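Local structure of Abbfa_003403 (Acinetobacter baumannii, 4ZXH) at residues E981-T985 / H1017-F1022; G1135-A1141 / V1161-T1165; F1214-L1218 / A1231-R1237. The protein is a four-domain nonribosomal peptide synthetase, with condensation, adenylation, carrier and thioesterase domains, that probably builds and releases a peptide product. All coordinates share one frame; numbering follows the deposited sequence.

Contact 1 (E981-T985 / H1017-F1022)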
ATOM      1  N   GLU A 981      -8.784  26.402 -11.287  1.00 24.70           N
ATOM      2  CA  GLU A 981      -8.166  26.981 -10.098  1.00 32.68           C
ATOM      3  C   GLU A 981      -7.037  26.106  -9.520  1.00 38.46           C
ATOM      4  O   GLU A 981      -6.015  26.620  -9.071  1.00 37.69           O
ATOM      5  CB  GLU A 981      -9.218  27.237  -9.020  1.00 37.81           C
ATOM      6  CG  GLU A 981      -8.641  27.816  -7.740  1.00 51.86           C
ATOM      7  CD  GLU A 981      -8.852  29.319  -7.595  1.00 65.65           C
ATOM      8  OE1 GLU A 981      -9.939  29.814  -7.977  1.00 68.81           O
ATOM      9  OE2 GLU A 981      -7.919  30.001  -7.100  1.00 71.96           O
ATOM     10  N   LEU A 982      -7.207  24.790  -9.526  1.00 38.75           N
ATOM     11  CA  LEU A 982      -6.150  23.915  -9.024  1.00 29.44           C
ATOM     12  C   LEU A 982      -4.941  23.902  -9.962  1.00 30.66           C
ATOM     13  O   LEU A 982      -3.805  23.889  -9.503  1.00 36.50           O
ATOM     14  CB  LEU A 982      -6.667  22.491  -8.819  1.00 25.50           C
ATOM     15  CG  LEU A 982      -7.765  22.352  -7.758  1.00 30.12           C
ATOM     16  CD1 LEU A 982      -8.403  20.945  -7.777  1.00 22.75           C
ATOM     17  CD2 LEU A 982      -7.202  22.710  -6.378  1.00 29.31           C
ATOM     18  N   CYS A 983      -5.175  23.913 -11.271  1.00 22.86           N
ATOM     19  CA  CYS A 983      -4.056  23.896 -12.202  1.00 24.35           C
ATOM     20  C   CYS A 983      -3.228  25.147 -12.045  1.00 27.68           C
ATOM     21  O   CYS A 983      -2.019  25.065 -11.841  1.00 38.35           O
ATOM     22  CB  CYS A 983      -4.518  23.767 -13.651  1.00 26.77           C
ATOM     23  SG  CYS A 983      -4.894  22.095 -14.136  1.00 46.12           S
ATOM     24  N   THR A 984      -3.875  26.303 -12.130  1.00 26.61           N
ATOM     25  CA  THR A 984      -3.180  27.559 -11.876  1.00 31.12           C
ATOM     26  C   THR A 984      -2.435  27.548 -10.532  1.00 27.83           C
ATOM     27  O   THR A 984      -1.324  28.050 -10.428  1.00 23.44           O
ATOM     28  CB  THR A 984      -4.147  28.718 -11.912  1.00 19.55           C
ATOM     29  OG1 THR A 984      -4.637  28.834 -13.244  1.00 50.74           O
ATOM     30  CG2 THR A 984      -3.442  29.981 -11.587  1.00 29.24           C
ATOM     31  N   THR A 985      -3.019  26.935  -9.512  1.00 26.31           N
ATOM     32  CA  THR A 985      -2.351  26.924  -8.221  1.00 29.23           C
ATOM     33  C   THR A 985      -1.144  25.983  -8.239  1.00 29.31           C
ATOM     34  O   THR A 985      -0.054  26.361  -7.797  1.00 28.32           O
ATOM     35  CB  THR A 985      -3.300  26.551  -7.093  1.00 27.36           C
ATOM     36  OG1 THR A 985      -4.337  27.536  -7.015  1.00 43.83           O
ATOM     37  CG2 THR A 985      -2.581  26.617  -5.824  1.00 23.04           C
ATOM     38  N   HIS A1017      -3.347  27.917   0.959  1.00 46.91           N
ATOM     39  CA  HIS A1017      -3.874  28.743  -0.117  1.00 37.39           C
ATOM     40  C   HIS A1017      -5.244  28.234  -0.579  1.00 38.72           C
ATOM     41  O   HIS A1017      -6.185  29.012  -0.708  1.00 38.17           O
ATOM     42  CB  HIS A1017      -2.908  28.777  -1.293  1.00 22.53           C
ATOM     43  CG  HIS A1017      -3.403  29.598  -2.437  1.00 33.52           C
ATOM     44  ND1 HIS A1017      -3.876  29.038  -3.605  1.00 37.17           N
ATOM     45  CD2 HIS A1017      -3.527  30.938  -2.580  1.00 31.38           C
ATOM     46  CE1 HIS A1017      -4.258  30.000  -4.428  1.00 40.49           C
ATOM     47  NE2 HIS A1017      -4.059  31.159  -3.827  1.00 42.94           N
ATOM     48  N   LEU A1018      -5.355  26.927  -0.822  1.00 36.87           N
ATOM     49  CA  LEU A1018      -6.623  26.337  -1.262  1.00 36.45           C
ATOM     50  C   LEU A1018      -7.768  26.565  -0.265  1.00 41.92           C
ATOM     51  O   LEU A1018      -8.915  26.731  -0.682  1.00 47.32           O
ATOM     52  CB  LEU A1018      -6.452  24.842  -1.518  1.00 24.50           C
ATOM     53  CG  LEU A1018      -5.648  24.562  -2.779  1.00 29.07           C
ATOM     54  CD1 LEU A1018      -5.477  23.065  -3.008  1.00 17.76           C
ATOM     55  CD2 LEU A1018      -6.309  25.248  -3.985  1.00 21.79           C
ATOM     56  N   LYS A1019      -7.462  26.555   1.036  1.00 29.43           N
ATOM     57  CA  LYS A1019      -8.443  26.903   2.060  1.00 34.55           C
ATOM     58  C   LYS A1019      -9.010  28.292   1.799  1.00 41.97           C
ATOM     59  O   LYS A1019     -10.227  28.467   1.802  1.00 50.96           O
ATOM     60  CB  LYS A1019      -7.838  26.873   3.473  1.00 42.96           C
ATOM     61  CG  LYS A1019      -7.669  25.510   4.125  1.00 49.81           C
ATOM     62  CD  LYS A1019      -7.150  25.688   5.563  1.00 61.67           C
ATOM     63  CE  LYS A1019      -6.707  24.367   6.194  1.00 68.65           C
ATOM     64  NZ  LYS A1019      -6.068  24.525   7.534  1.00 68.38           N
ATOM     65  N   LYS A1020      -8.138  29.283   1.599  1.00 34.88           N
ATOM     66  CA  LYS A1020      -8.600  30.639   1.289  1.00 41.91           C
ATOM     67  C   LYS A1020      -9.404  30.702  -0.023  1.00 49.45           C
ATOM     68  O   LYS A1020     -10.450  31.352  -0.094  1.00 60.07           O
ATOM     69  CB  LYS A1020      -7.425  31.615   1.206  1.00 44.94           C
ATOM     70  CG  LYS A1020      -7.089  32.306   2.510  1.00 61.45           C
ATOM     71  CD  LYS A1020      -6.076  33.430   2.299  1.00 66.11           C
ATOM     72  N   ALA A1021      -8.919  30.017  -1.054  1.00 41.03           N
ATOM     73  CA  ALA A1021      -9.485  30.136  -2.390  1.00 48.23           C
ATOM     74  C   ALA A1021     -10.887  29.541  -2.491  1.00 53.95           C
ATOM     75  O   ALA A1021     -11.681  29.944  -3.345  1.00 54.57           O
ATOM     76  CB  ALA A1021      -8.547  29.467  -3.430  1.00 24.90           C
ATOM     77  N   PHE A1022     -11.191  28.578  -1.626  1.00 56.28           N
ATOM     78  CA  PHE A1022     -12.420  27.801  -1.764  1.00 50.46           C
ATOM     79  C   PHE A1022     -13.375  27.995  -0.589  1.00 55.72           C
ATOM     80  O   PHE A1022     -14.571  27.708  -0.707  1.00 56.27           O
ATOM     81  CB  PHE A1022     -12.091  26.305  -1.947  1.00 39.77           C
ATOM     82  CG  PHE A1022     -11.615  25.956  -3.338  1.00 39.90           C
ATOM     83  CD1 PHE A1022     -12.385  26.263  -4.448  1.00 45.05           C
ATOM     84  CD2 PHE A1022     -10.412  25.317  -3.537  1.00 38.84           C
ATOM     85  CE1 PHE A1022     -11.952  25.958  -5.722  1.00 37.83           C
ATOM     86  CE2 PHE A1022      -9.978  25.010  -4.810  1.00 35.23           C
ATOM     87  CZ  PHE A1022     -10.747  25.335  -5.902  1.00 33.73           C
TER

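Contact 2 (G1135-A1141 / V1161-T1165)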
ATOM      1  N   GLY A1135      -9.736  41.199 -22.981  1.00 19.30           N
ATOM      2  CA  GLY A1135     -10.599  40.048 -23.128  1.00 18.14           C
ATOM      3  C   GLY A1135     -10.512  39.448 -24.522  1.00 27.48           C
ATOM      4  O   GLY A1135     -10.171  40.121 -25.519  1.00 18.09           O
ATOM      5  N   TRP A1136     -10.797  38.154 -24.584  1.00 17.75           N
ATOM      6  CA  TRP A1136     -10.852  37.474 -25.853  1.00 23.55           C
ATOM      7  C   TRP A1136     -12.314  37.453 -26.243  1.00 25.35           C
ATOM      8  O   TRP A1136     -13.171  37.262 -25.387  1.00 25.89           O
ATOM      9  CB  TRP A1136     -10.260  36.057 -25.762  1.00 15.77           C
ATOM     10  CG  TRP A1136     -10.679  35.232 -26.923  1.00 17.38           C
ATOM     11  CD1 TRP A1136     -10.230  35.339 -28.209  1.00 15.64           C
ATOM     12  CD2 TRP A1136     -11.663  34.198 -26.926  1.00 27.36           C
ATOM     13  NE1 TRP A1136     -10.862  34.416 -29.014  1.00 17.62           N
ATOM     14  CE2 TRP A1136     -11.756  33.707 -28.251  1.00 29.66           C
ATOM     15  CE3 TRP A1136     -12.479  33.628 -25.940  1.00 29.89           C
ATOM     16  CZ2 TRP A1136     -12.635  32.685 -28.614  1.00 28.52           C
ATOM     17  CZ3 TRP A1136     -13.358  32.598 -26.304  1.00 28.18           C
ATOM     18  CH2 TRP A1136     -13.430  32.150 -27.628  1.00 26.30           C
ATOM     19  N   CYS A1137     -12.616  37.674 -27.515  1.00 32.11           N
ATOM     20  CA  CYS A1137     -14.011  37.640 -27.964  1.00 34.01           C
ATOM     21  C   CYS A1137     -14.886  38.599 -27.122  1.00 30.80           C
ATOM     22  O   CYS A1137     -14.549  39.775 -26.936  1.00 32.93           O
ATOM     23  CB  CYS A1137     -14.543  36.198 -27.897  1.00 27.86           C
ATOM     24  SG  CYS A1137     -16.142  35.871 -28.708  1.00 34.73           S
ATOM     25  N   PHE A1138     -15.983  38.080 -26.590  1.00 17.05           N
ATOM     26  CA  PHE A1138     -16.940  38.856 -25.799  1.00 23.23           C
ATOM     27  C   PHE A1138     -16.298  39.533 -24.570  1.00 26.64           C
ATOM     28  O   PHE A1138     -16.731  40.607 -24.137  1.00 24.72           O
ATOM     29  CB  PHE A1138     -18.077  37.930 -25.393  1.00 22.79           C
ATOM     30  CG  PHE A1138     -19.173  38.584 -24.622  1.00 29.78           C
ATOM     31  CD1 PHE A1138     -20.029  39.478 -25.230  1.00 31.09           C
ATOM     32  CD2 PHE A1138     -19.386  38.251 -23.288  1.00 27.98           C
ATOM     33  CE1 PHE A1138     -21.057  40.067 -24.513  1.00 34.21           C
ATOM     34  CE2 PHE A1138     -20.414  38.826 -22.568  1.00 25.53           C
ATOM     35  CZ  PHE A1138     -21.251  39.736 -23.181  1.00 25.76           C
ATOM     36  N   GLY A1139     -15.248  38.919 -24.028  1.00 22.16           N
ATOM     37  CA  GLY A1139     -14.469  39.558 -22.974  1.00 24.44           C
ATOM     38  C   GLY A1139     -14.041  40.983 -23.330  1.00 30.98           C
ATOM     39  O   GLY A1139     -14.165  41.895 -22.510  1.00 32.65           O
ATOM     40  N   GLY A1140     -13.545  41.167 -24.555  1.00 26.19           N
ATOM     41  CA  GLY A1140     -13.255  42.487 -25.086  1.00 33.84           C
ATOM     42  C   GLY A1140     -14.419  43.462 -24.968  1.00 38.44           C
ATOM     43  O   GLY A1140     -14.205  44.633 -24.619  1.00 40.72           O
ATOM     44  N   ALA A1141     -15.646  42.996 -25.234  1.00 31.20           N
ATOM     45  CA  ALA A1141     -16.829  43.864 -25.140  1.00 22.50           C
ATOM     46  C   ALA A1141     -17.144  44.264 -23.691  1.00 29.28           C
ATOM     47  O   ALA A1141     -17.492  45.407 -23.428  1.00 31.74           O
ATOM     48  CB  ALA A1141     -18.018  43.203 -25.760  1.00 22.17           C
ATOM     49  N   VAL A1161      -6.959  45.512 -24.161  1.00 24.62           N
ATOM     50  CA  VAL A1161      -6.541  44.485 -25.094  1.00 23.44           C
ATOM     51  C   VAL A1161      -7.730  43.671 -25.581  1.00 27.65           C
ATOM     52  O   VAL A1161      -8.408  43.020 -24.792  1.00 23.99           O
ATOM     53  CB  VAL A1161      -5.521  43.549 -24.483  1.00 28.02           C
ATOM     54  CG1 VAL A1161      -5.189  42.451 -25.469  1.00 26.43           C
ATOM     55  CG2 VAL A1161      -4.270  44.316 -24.130  1.00 37.01           C
ATOM     56  N   MET A1162      -7.998  43.706 -26.881  1.00 26.13           N
ATOM     57  CA  MET A1162      -9.117  42.936 -27.400  1.00 21.10           C
ATOM     58  C   MET A1162      -8.628  41.940 -28.402  1.00 25.80           C
ATOM     59  O   MET A1162      -8.077  42.312 -29.439  1.00 31.74           O
ATOM     60  CB  MET A1162     -10.160  43.839 -28.048  1.00 26.96           C
ATOM     61  CG  MET A1162     -10.954  44.691 -27.081  1.00 24.43           C
ATOM     62  SD  MET A1162     -12.003  45.768 -28.050  1.00 28.08           S
ATOM     63  CE  MET A1162     -12.272  47.137 -26.919  1.00 34.04           C
ATOM     64  N   ILE A1163      -8.832  40.667 -28.101  1.00 21.05           N
ATOM     65  CA  ILE A1163      -8.380  39.628 -29.007  1.00 22.18           C
ATOM     66  C   ILE A1163      -9.562  39.103 -29.831  1.00 26.14           C
ATOM     67  O   ILE A1163     -10.469  38.456 -29.302  1.00 25.61           O
ATOM     68  CB  ILE A1163      -7.686  38.503 -28.238  1.00 24.58           C
ATOM     69  CG1 ILE A1163      -6.638  39.110 -27.297  1.00 26.74           C
ATOM     70  CG2 ILE A1163      -7.018  37.556 -29.202  1.00 22.90           C
ATOM     71  CD1 ILE A1163      -6.046  38.140 -26.327  1.00 22.64           C
ATOM     72  N   ASP A1164      -9.539  39.430 -31.125  1.00 19.39           N
ATOM     73  CA  ASP A1164     -10.591  39.094 -32.078  1.00 23.36           C
ATOM     74  C   ASP A1164     -12.016  39.323 -31.541  1.00 24.48           C
ATOM     75  O   ASP A1164     -12.909  38.499 -31.702  1.00 24.39           O
ATOM     76  CB  ASP A1164     -10.429  37.654 -32.548  1.00 18.23           C
ATOM     77  CG  ASP A1164     -10.958  37.445 -33.961  1.00 31.12           C
ATOM     78  OD1 ASP A1164     -10.527  38.178 -34.886  1.00 38.45           O
ATOM     79  OD2 ASP A1164     -11.835  36.567 -34.137  1.00 34.31           O
ATOM     80  N   THR A1165     -12.209  40.467 -30.905  1.00 27.32           N
ATOM     81  CA  THR A1165     -13.500  40.860 -30.360  1.00 29.91           C
ATOM     82  C   THR A1165     -14.382  41.479 -31.417  1.00 32.52           C
ATOM     83  O   THR A1165     -14.042  42.527 -31.967  1.00 37.52           O
ATOM     84  CB  THR A1165     -13.312  41.887 -29.229  1.00 27.14           C
ATOM     85  OG1 THR A1165     -12.502  41.305 -28.219  1.00 26.29           O
ATOM     86  CG2 THR A1165     -14.628  42.316 -28.635  1.00 20.52           C
TER

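Contact 3 (F1214-L1218 / A1231-R1237)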
ATOM      1  N   PHE A1214     -30.486  17.895 -23.119  1.00 37.64           N
ATOM      2  CA  PHE A1214     -29.431  18.276 -22.183  1.00 39.97           C
ATOM      3  C   PHE A1214     -28.627  17.070 -21.754  1.00 37.81           C
ATOM      4  O   PHE A1214     -27.432  17.173 -21.481  1.00 38.99           O
ATOM      5  CB  PHE A1214     -29.991  18.956 -20.936  1.00 50.42           C
ATOM      6  CG  PHE A1214     -30.628  20.277 -21.200  1.00 65.11           C
ATOM      7  CD1 PHE A1214     -30.555  20.863 -22.441  1.00 70.51           C
ATOM      8  CD2 PHE A1214     -31.290  20.943 -20.196  1.00 79.19           C
ATOM      9  CE1 PHE A1214     -31.151  22.083 -22.685  1.00 73.33           C
ATOM     10  CE2 PHE A1214     -31.878  22.165 -20.433  1.00 84.25           C
ATOM     11  CZ  PHE A1214     -31.807  22.736 -21.681  1.00 75.87           C
ATOM     12  N   ASP A1215     -29.286  15.925 -21.665  1.00 30.88           N
ATOM     13  CA  ASP A1215     -28.571  14.711 -21.337  1.00 38.67           C
ATOM     14  C   ASP A1215     -27.653  14.339 -22.497  1.00 38.70           C
ATOM     15  O   ASP A1215     -26.501  13.968 -22.278  1.00 40.27           O
ATOM     16  CB  ASP A1215     -29.533  13.563 -21.003  1.00 50.47           C
ATOM     17  CG  ASP A1215     -30.279  13.785 -19.686  1.00 68.73           C
ATOM     18  OD1 ASP A1215     -29.915  14.714 -18.922  1.00 64.76           O
ATOM     19  OD2 ASP A1215     -31.231  13.016 -19.411  1.00 81.27           O
ATOM     20  N   HIS A1216     -28.141  14.466 -23.729  1.00 39.08           N
ATOM     21  CA  HIS A1216     -27.331  14.062 -24.866  1.00 33.24           C
ATOM     22  C   HIS A1216     -26.064  14.908 -24.956  1.00 36.06           C
ATOM     23  O   HIS A1216     -24.962  14.376 -25.085  1.00 34.43           O
ATOM     24  CB  HIS A1216     -28.098  14.151 -26.172  1.00 31.23           C
ATOM     25  CG  HIS A1216     -27.277  13.738 -27.352  1.00 45.26           C
ATOM     26  ND1 HIS A1216     -26.864  12.438 -27.546  1.00 42.37           N
ATOM     27  CD2 HIS A1216     -26.747  14.458 -28.371  1.00 42.35           C
ATOM     28  CE1 HIS A1216     -26.135  12.370 -28.646  1.00 40.61           C
ATOM     29  NE2 HIS A1216     -26.046  13.581 -29.166  1.00 37.86           N
ATOM     30  N   VAL A1217     -26.218  16.224 -24.866  1.00 35.56           N
ATOM     31  CA  VAL A1217     -25.067  17.115 -24.951  1.00 30.33           C
ATOM     32  C   VAL A1217     -24.114  16.894 -23.774  1.00 39.66           C
ATOM     33  O   VAL A1217     -22.894  16.890 -23.950  1.00 46.91           O
ATOM     34  CB  VAL A1217     -25.509  18.599 -25.022  1.00 24.04           C
ATOM     35  CG1 VAL A1217     -24.325  19.509 -25.055  1.00 22.24           C
ATOM     36  CG2 VAL A1217     -26.377  18.837 -26.254  1.00 24.85           C
ATOM     37  N   LEU A1218     -24.653  16.677 -22.580  1.00 38.73           N
ATOM     38  CA  LEU A1218     -23.786  16.437 -21.432  1.00 32.95           C
ATOM     39  C   LEU A1218     -22.948  15.197 -21.675  1.00 28.38           C
ATOM     40  O   LEU A1218     -21.736  15.226 -21.540  1.00 33.37           O
ATOM     41  CB  LEU A1218     -24.594  16.279 -20.147  1.00 30.31           C
ATOM     42  CG  LEU A1218     -23.774  15.940 -18.892  1.00 25.51           C
ATOM     43  CD1 LEU A1218     -22.682  16.972 -18.670  1.00 32.85           C
ATOM     44  CD2 LEU A1218     -24.663  15.851 -17.677  1.00 26.92           C
ATOM     45  N   ALA A1231     -19.639  15.449 -13.427  1.00 32.36           N
ATOM     46  CA  ALA A1231     -20.557  16.583 -13.596  1.00 34.72           C
ATOM     47  C   ALA A1231     -21.983  16.070 -13.735  1.00 35.68           C
ATOM     48  O   ALA A1231     -22.240  15.123 -14.478  1.00 38.76           O
ATOM     49  CB  ALA A1231     -20.176  17.435 -14.822  1.00 23.20           C
ATOM     50  N   ASP A1232     -22.920  16.688 -13.034  1.00 35.85           N
ATOM     51  CA  ASP A1232     -24.299  16.199 -13.077  1.00 38.30           C
ATOM     52  C   ASP A1232     -25.146  17.120 -13.973  1.00 39.81           C
ATOM     53  O   ASP A1232     -24.641  18.135 -14.482  1.00 31.86           O
ATOM     54  CB  ASP A1232     -24.865  16.066 -11.648  1.00 51.72           C
ATOM     55  CG  ASP A1232     -24.874  17.379 -10.869  1.00 68.66           C
ATOM     56  OD1 ASP A1232     -25.071  18.448 -11.482  1.00 71.71           O
ATOM     57  OD2 ASP A1232     -24.684  17.337  -9.628  1.00 76.80           O
ATOM     58  N   PRO A1233     -26.418  16.755 -14.218  1.00 40.12           N
ATOM     59  CA  PRO A1233     -27.217  17.636 -15.078  1.00 34.23           C
ATOM     60  C   PRO A1233     -27.382  19.059 -14.551  1.00 31.32           C
ATOM     61  O   PRO A1233     -27.480  19.980 -15.358  1.00 40.44           O
ATOM     62  CB  PRO A1233     -28.572  16.928 -15.133  1.00 31.81           C
ATOM     63  CG  PRO A1233     -28.235  15.499 -14.958  1.00 39.21           C
ATOM     64  CD  PRO A1233     -27.106  15.476 -13.966  1.00 39.53           C
ATOM     65  N   SER A1234     -27.413  19.245 -13.237  1.00 32.66           N
ATOM     66  CA  SER A1234     -27.617  20.581 -12.700  1.00 29.93           C
ATOM     67  C   SER A1234     -26.377  21.432 -12.978  1.00 38.68           C
ATOM     68  O   SER A1234     -26.488  22.599 -13.356  1.00 42.72           O
ATOM     69  CB  SER A1234     -27.927  20.529 -11.209  1.00 31.69           C
ATOM     70  OG  SER A1234     -26.736  20.452 -10.471  1.00 39.64           O
ATOM     71  N   ASP A1235     -25.201  20.836 -12.803  1.00 32.23           N
ATOM     72  CA  ASP A1235     -23.939  21.481 -13.164  1.00 34.72           C
ATOM     73  C   ASP A1235     -24.016  21.960 -14.614  1.00 30.35           C
ATOM     74  O   ASP A1235     -23.616  23.082 -14.947  1.00 26.32           O
ATOM     75  CB  ASP A1235     -22.743  20.517 -12.987  1.00 38.77           C
ATOM     76  CG  ASP A1235     -22.418  20.209 -11.514  1.00 44.67           C
ATOM     77  OD1 ASP A1235     -22.635  21.089 -10.647  1.00 49.77           O
ATOM     78  OD2 ASP A1235     -21.939  19.079 -11.227  1.00 47.77           O
ATOM     79  N   PHE A1236     -24.538  21.103 -15.482  1.00 33.41           N
ATOM     80  CA  PHE A1236     -24.612  21.449 -16.894  1.00 38.37           C
ATOM     81  C   PHE A1236     -25.557  22.655 -17.105  1.00 34.55           C
ATOM     82  O   PHE A1236     -25.269  23.528 -17.917  1.00 29.92           O
ATOM     83  CB  PHE A1236     -25.042  20.227 -17.716  1.00 35.89           C
ATOM     84  CG  PHE A1236     -25.110  20.475 -19.201  1.00 37.04           C
ATOM     85  CD1 PHE A1236     -23.962  20.417 -19.984  1.00 39.62           C
ATOM     86  CD2 PHE A1236     -26.329  20.752 -19.818  1.00 33.81           C
ATOM     87  CE1 PHE A1236     -24.022  20.646 -21.359  1.00 34.52           C
ATOM     88  CE2 PHE A1236     -26.406  20.976 -21.190  1.00 34.21           C
ATOM     89  CZ  PHE A1236     -25.245  20.927 -21.960  1.00 38.43           C
ATOM     90  N   ARG A1237     -26.645  22.732 -16.341  1.00 28.70           N
ATOM     91  CA  ARG A1237     -27.538  23.887 -16.425  1.00 31.48           C
ATOM     92  C   ARG A1237     -26.843  25.210 -16.080  1.00 36.68           C
ATOM     93  O   ARG A1237     -27.081  26.222 -16.750  1.00 32.90           O
ATOM     94  CB  ARG A1237     -28.752  23.709 -15.515  1.00 36.20           C
ATOM     95  CG  ARG A1237     -29.897  22.964 -16.157  1.00 52.50           C
ATOM     96  CD  ARG A1237     -31.229  23.484 -15.647  1.00 71.04           C
ATOM     97  NE  ARG A1237     -32.349  22.859 -16.343  1.00 85.34           N
ATOM     98  CZ  ARG A1237     -32.932  23.371 -17.426  1.00 94.72           C
ATOM     99  NH1 ARG A1237     -32.485  24.514 -17.944  1.00 90.75           N
ATOM    100  NH2 ARG A1237     -33.952  22.733 -18.000  1.00101.19           N
TER

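Contact 1 (E981-T985 / H1017-F1022)
The carbonyl oxygen of E981 is gripped twice by T985, whose backbone N lies 3.0 Å and whose OG1 lies 2.8 Å from E981 O, arriving from opposite faces of the carbonyl plane. OG1 can fold back along its own helix because it stands beside the backbone N (chi1 -62°). The same rotation sends CG2 out to the second helix, where it lies 3.5 Å from H1017 ND1, meeting the imidazole obliquely. One turn earlier, the E981 chain runs past F1022 in the opposite sense, CG resting 3.7 Å from F1022 CZ. Its carboxylate plane is turned 69° from the ring, and OE2 ends 3.8 Å from A1021 CB, a contact with a methyl group. E981 OE2 and H1017 NE2 are 5.2 Å apart, too far for a bond, yet a protonated imidazole there would probably favour the charged carboxylate. Next to these polar groups lies an apolar layer: L982 CD2 abuts L1018 CD2 at 3.6 Å, the two leucines crossing at about a right angle, and it also reaches the edge of the F1022 ring in its plane, 3.9 Å from CE2. From helix 1037-1046, V1037 and L1040 touch L982, L1040 also touches L1018, and I1044 touches F1022. The short axes run at 146°, nearer antiparallel, as expected for helices 977-990 and 1008-1022 in the helical bundle of a phosphopantetheine-bearing carrier domain.

Contact 2 (G1135-A1141 / V1161-T1165)
The indole of W1136 meets I1163 across the strand pair: its CD1 lies 3.3 Å from I1163 O, an oblique approach, and 4.0 Å from I1163 CG2, the two side chains crossing at about a right angle. Over the centre of one indole face sits C1137 CB, 3.6 Å above the plane. H1297 also meets the indole ring, and its carbonyl oxygen accepts from W1136 NE1, which helps to hold the indole's rotation. The two strands pair in parallel, G1135 with M1162 and W1136 with I1163: G1135 N donates to V1161 O at 2.9 Å, I1163 N to G1135 O at 3.0 Å, and C1137 N to I1163 O at 2.9 Å. Beyond the last of these the chain turns sharply at C1137, whose phi/psi of 54°/-128° and GxCxG setting fit the nucleophile elbow of the alpha/beta-hydrolase fold. C1137, H1297 and D1164 are arranged as a probable Cys-His-Asp triad: D1164 OD2 is hydrogen-bonded to H1297 ND1 and the C1137 side chain touches H1297, consistent with the thioesterase active site. T1165 ties the elbow to the neighbouring strand end: OG1 donates to C1137 O at 2.9 Å, in the carbonyl plane on a lone pair (129° at the oxygen). Where helix 1138-1152 starts over the sheet, the missing side chain of G1140 lets M1162 CG come to 3.8 Å from G1140 CA.

Contact 3 (F1214-L1218 / A1231-R1237)
Helices 1210-1223 and 1233-1251 of the thioesterase domain pack here at a right angle (short axes 90°, 10.3 Å apart), with F1236 set against F1214, V1217 and L1218. F1236 projects toward the first helix, CG opposite its backbone N (chi1 -178°). One ring face receives F1214 O and L1218 CB, both offset toward the rim. V1217 CG1 comes 3.5 Å from F1236 CZ, with the two side chains at about a right angle, while L1218 CD1 slides past F1236 CD1 at 3.9 Å. Farther along, R1237 presents the face of its guanidinium to the edge of the F1214 ring, F1214 CE2 lying 3.4 Å from R1237 CZ and the planes 81° apart; this is not a face-on cation-pi stack. A capping box starts the second helix: D1235 N gives a nearly straight bond to D1232 OD1 at 2.7 Å, and D1232 N reaches D1235 OD2 at 3.2 Å. The same OD1 also accepts from S1234 OG at 2.8 Å. Helix 1179-1191 touches both helices, L1183 meeting F1214 and V1217, and F1186 meeting F1236. In chain order these helices are inserted between strands 1157-1163 and 1262-1267, consistent with the lid of related thioesterases.

In the fold
From the N terminus, contact 1 comes first, bringing two helices of the carrier domain together across 31 intervening residues. Contact 2 follows in the thioesterase domain, closing the beta-alpha-beta unit of strand 1131-1136, helix 1138-1152 and strand 1157-1163. Contact 3 then closes a 12-residue connection between consecutive helices. The three lie in series; none nests in or crosses another. They do not touch, their nearest atoms being about 13 to 16 Å apart, yet the elements between them are linked. M1081 of the thioesterase packs on C983 and T984 beside contact 1, the hydroxyl of its neighbour Y1080 is hydrogen-bonded to the backbone N of W1136, and helix 1233-1251 reaches F1138 through N1246 and L1250.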